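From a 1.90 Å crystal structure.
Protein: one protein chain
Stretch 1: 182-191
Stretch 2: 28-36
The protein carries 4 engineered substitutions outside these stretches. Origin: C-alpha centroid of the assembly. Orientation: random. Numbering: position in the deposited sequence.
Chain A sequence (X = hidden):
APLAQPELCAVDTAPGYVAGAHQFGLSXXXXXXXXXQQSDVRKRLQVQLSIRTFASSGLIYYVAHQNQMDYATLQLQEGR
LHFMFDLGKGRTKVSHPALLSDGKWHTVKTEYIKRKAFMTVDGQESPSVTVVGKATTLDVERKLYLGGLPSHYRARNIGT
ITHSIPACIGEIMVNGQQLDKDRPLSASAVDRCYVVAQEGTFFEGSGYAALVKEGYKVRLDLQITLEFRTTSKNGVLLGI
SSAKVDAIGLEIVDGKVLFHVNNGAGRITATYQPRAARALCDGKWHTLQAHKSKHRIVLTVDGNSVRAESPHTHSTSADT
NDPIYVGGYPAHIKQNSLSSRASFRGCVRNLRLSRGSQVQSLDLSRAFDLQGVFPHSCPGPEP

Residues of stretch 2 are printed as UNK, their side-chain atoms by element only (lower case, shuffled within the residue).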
# COMPACT_ATOMS: atom_id res chain seq x y z
N ASP A 182 -1.50 -12.15 -20.20
CA ASP A 182 -0.30 -12.98 -20.13
C ASP A 182 0.75 -12.57 -21.15
O ASP A 182 1.89 -13.02 -21.08
CB ASP A 182 -0.66 -14.46 -20.35
CG ASP A 182 -1.55 -15.01 -19.26
OD1 ASP A 182 -1.15 -14.93 -18.08
OD2 ASP A 182 -2.64 -15.53 -19.59
N ARG A 183 0.36 -11.73 -22.10
CA ARG A 183 1.29 -11.27 -23.13
C ARG A 183 1.42 -9.75 -23.21
O ARG A 183 1.14 -9.14 -24.25
CB ARG A 183 0.89 -11.85 -24.49
CG ARG A 183 0.98 -13.36 -24.53
CD ARG A 183 1.01 -13.90 -25.95
NE ARG A 183 -0.24 -13.66 -26.67
CZ ARG A 183 -0.46 -14.07 -27.91
NH1 ARG A 183 0.48 -14.74 -28.56
NH2 ARG A 183 -1.62 -13.81 -28.50
N PRO A 184 1.85 -9.11 -22.11
CA PRO A 184 2.01 -7.66 -22.07
C PRO A 184 3.19 -7.16 -22.89
O PRO A 184 4.16 -7.89 -23.09
CB PRO A 184 2.18 -7.38 -20.58
CG PRO A 184 2.93 -8.60 -20.11
CD PRO A 184 2.17 -9.72 -20.81
N LEU A 185 3.10 -5.92 -23.36
CA LEU A 185 4.15 -5.29 -24.15
C LEU A 185 5.33 -5.00 -23.23
O LEU A 185 6.50 -5.11 -23.62
CB LEU A 185 3.65 -3.98 -24.75
CG LEU A 185 2.68 -4.09 -25.93
CD1 LEU A 185 1.99 -2.75 -26.18
CD2 LEU A 185 3.45 -4.54 -27.16
N SER A 186 5.01 -4.62 -21.99
CA SER A 186 6.01 -4.33 -20.98
C SER A 186 5.30 -4.34 -19.64
O SER A 186 4.08 -4.39 -19.58
CB SER A 186 6.67 -2.96 -21.25
OG SER A 186 5.71 -1.92 -21.36
N ALA A 187 6.07 -4.29 -18.56
CA ALA A 187 5.50 -4.32 -17.22
C ALA A 187 6.54 -3.98 -16.17
O ALA A 187 7.74 -3.98 -16.44
CB ALA A 187 4.92 -5.70 -16.94
N SER A 188 6.07 -3.69 -14.97
CA SER A 188 6.96 -3.39 -13.88
C SER A 188 6.32 -3.68 -12.53
O SER A 188 5.16 -3.35 -12.30
CB SER A 188 7.40 -1.92 -13.93
OG SER A 188 8.16 -1.58 -12.78
N ALA A 189 7.10 -4.33 -11.67
CA ALA A 189 6.70 -4.66 -10.30
C ALA A 189 5.32 -5.25 -10.06
O ALA A 189 4.61 -4.80 -9.16
CB ALA A 189 6.88 -3.42 -9.42
N VAL A 190 4.94 -6.27 -10.82
CA VAL A 190 3.64 -6.89 -10.62
C VAL A 190 3.86 -8.23 -9.90
O VAL A 190 4.94 -8.83 -10.01
CB VAL A 190 2.93 -7.12 -11.97
CG1 VAL A 190 1.63 -7.87 -11.76
CG2 VAL A 190 2.63 -5.76 -12.62
N ASP A 191 2.87 -8.69 -9.15
CA ASP A 191 2.99 -9.97 -8.45
C ASP A 191 1.65 -10.72 -8.49
O ASP A 191 0.71 -10.29 -9.17
CB ASP A 191 3.44 -9.74 -7.01
CG ASP A 191 4.38 -10.82 -6.50
OD1 ASP A 191 5.22 -10.51 -5.63
OD2 ASP A 191 4.29 -11.98 -6.96
N UNK A 28 4.70 2.31 -6.49
CA UNK A 28 3.84 3.36 -7.03
C UNK A 28 3.71 3.23 -8.55
O UNK A 28 2.83 3.85 -9.15
c UNK A 28 4.39 4.75 -6.66
c UNK A 28 3.42 6.22 -4.82
o UNK A 28 3.67 7.37 -5.18
c UNK A 28 4.35 5.06 -5.17
n UNK A 28 2.34 5.91 -4.10
N UNK A 29 4.57 2.42 -9.16
CA UNK A 29 4.51 2.25 -10.61
C UNK A 29 4.29 0.82 -11.11
O UNK A 29 4.72 0.46 -12.22
n UNK A 29 6.72 4.79 -10.23
c UNK A 29 5.83 4.35 -11.10
o UNK A 29 5.08 5.10 -11.73
c UNK A 29 5.76 2.84 -11.27
N UNK A 30 3.63 -0.01 -10.31
CA UNK A 30 3.34 -1.37 -10.74
C UNK A 30 2.31 -1.24 -11.87
O UNK A 30 1.33 -0.52 -11.73
c UNK A 30 2.72 -2.18 -9.60
o UNK A 30 3.57 -2.20 -8.46
N UNK A 31 2.52 -1.94 -12.97
CA UNK A 31 1.58 -1.86 -14.08
C UNK A 31 1.86 -2.89 -15.18
O UNK A 31 2.89 -3.56 -15.18
n UNK A 31 4.13 -0.07 -14.95
c UNK A 31 3.12 -0.33 -16.87
n UNK A 31 4.48 -0.19 -17.06
c UNK A 31 1.65 -0.48 -14.73
c UNK A 31 5.06 -0.03 -15.88
c UNK A 31 2.90 -0.26 -15.53
N UNK A 32 0.91 -3.00 -16.10
CA UNK A 32 1.02 -3.86 -17.28
C UNK A 32 0.66 -2.95 -18.45
O UNK A 32 -0.24 -2.12 -18.34
c UNK A 32 -1.02 -7.14 -16.48
c UNK A 32 0.11 -6.15 -16.23
c UNK A 32 1.46 -6.84 -16.35
c UNK A 32 0.01 -5.01 -17.25
N UNK A 33 1.38 -3.08 -19.56
CA UNK A 33 1.08 -2.31 -20.75
C UNK A 33 0.56 -3.35 -21.73
O UNK A 33 1.30 -4.24 -22.16
c UNK A 33 2.33 -1.62 -21.33
c UNK A 33 1.98 -0.90 -22.63
c UNK A 33 2.89 -0.63 -20.31
N UNK A 34 -0.73 -3.26 -22.05
CA UNK A 34 -1.37 -4.22 -22.93
C UNK A 34 -1.70 -3.67 -24.31
O UNK A 34 -2.18 -2.54 -24.45
c UNK A 34 -2.54 -5.29 -20.85
c UNK A 34 -2.65 -4.73 -22.27
c UNK A 34 -1.58 -6.47 -20.83
c UNK A 34 -3.92 -5.73 -20.38
N UNK A 35 -1.47 -4.47 -25.36
CA UNK A 35 -1.75 -4.05 -26.74
C UNK A 35 -3.24 -4.05 -27.03
O UNK A 35 -3.97 -4.89 -26.51
c UNK A 35 -0.20 -5.92 -26.61
c UNK A 35 -1.03 -5.11 -27.59
c UNK A 35 -0.95 -5.85 -25.33
N UNK A 36 -3.70 -3.09 -27.83
CA UNK A 36 -5.10 -3.03 -28.25
C UNK A 36 -5.02 -3.19 -29.77
O UNK A 36 -4.53 -2.30 -30.46
c UNK A 36 -5.73 -1.67 -27.93
c UNK A 36 -6.59 0.12 -26.42
c UNK A 36 -5.93 -1.25 -26.47
c UNK A 36 -6.78 -2.28 -25.75
O HOH W 1 6.22 -0.32 -19.27

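Position 28 carries five side-chain atoms: an unbranched run of three carbons, the third bearing one oxygen and one nitrogen. That is a primary amide on a two-methylene arm, Gln-28. It covers none of stretch 1 and stays out of its reach.

Position 29 has two carbons, the second bearing an oxygen and a nitrogen, an amide one methylene shorter: Asn-29. Its side chain stays beyond contact range, and its end leads away from stretch 1.

Position 30 has one carbon and one oxygen. The oxygen lies beside the backbone carbonyl of Ala-189, and a lone hydroxyl on CB identifies Ser-30. Its OG is 2.9 Å from Ala-189 O, close enough for a hydrogen bond, although its proton has another acceptor within reach. The backbone adds a CA-H...O contact, Ser-30 CA to Ser-188 O at 3.1 Å, with 150° at the hydrogen.

Position 31 shows a CB followed by a five-membered ring of three carbons and two nitrogens, an imidazole, with Ser-188 N and Ala-187 CA over one ring face. This is His-31. Its chi1 of 72° (p) brings the ring end nearer to stretch 1, so that CE1 lies 3.6 Å from Ser-188 CB. ND1 donates to Asn-29 O at 2.8 Å with an angle of 171°, which anchors the ring within its own stretch. On the other nitrogen, NE2 is 2.8 Å from the oxygen of water 1, which in turn is 2.7 Å from Ser-186 OG, so the water bridges the two side chains.

Position 32 has four carbons, forked at the second, and one fork tip approaches Ala-187 CB. A fork one carbon beyond CB means Leu-32. Its CD2 is 3.7 Å from Ala-187 CB, 4.1 Å from Val-190 CG2 and 4.3 Å from Pro-184 CB, an apolar cluster around a single methyl.

Position 33 has three carbons, the fork lying at CB itself, and packs against Leu-185 and Ser-186: Val-33. Its CG1 is 4.0 Å from Leu-185 CD1, and its CG2 is 3.3 Å from Ser-186 OG.

Position 34 again has four carbons forked at the second, Leu-34. Its CA-to-CB bond points away, yet its end returns, placing CD2 3.9 Å from Pro-184 CB.

At position 35 three carbons close a ring onto the backbone nitrogen, which defines Pro-35. Its CG meets Leu-185 CG at 3.5 Å.

Position 36 has four carbons forked at the second, Leu-36, whose side chain points away and touches nothing on stretch 1.

The contact rests on antiparallel strands, their directions 169° apart. His-31 N to Ser-188 O (3.1 Å) and Ser-188 N to His-31 O (3.2 Å) form a reciprocal pair; Val-33 N to Ser-186 O (3.0 Å) and Leu-185 N to Val-33 O (2.7 Å) continue the ladder. Ala-187 and Leu-32 share one face, whereas Ser-186, Ser-188, His-31 and Val-33 occupy the other. Together the stretches bury 610 Å².

Stretch 2 (28-36) QNSHLVLPL
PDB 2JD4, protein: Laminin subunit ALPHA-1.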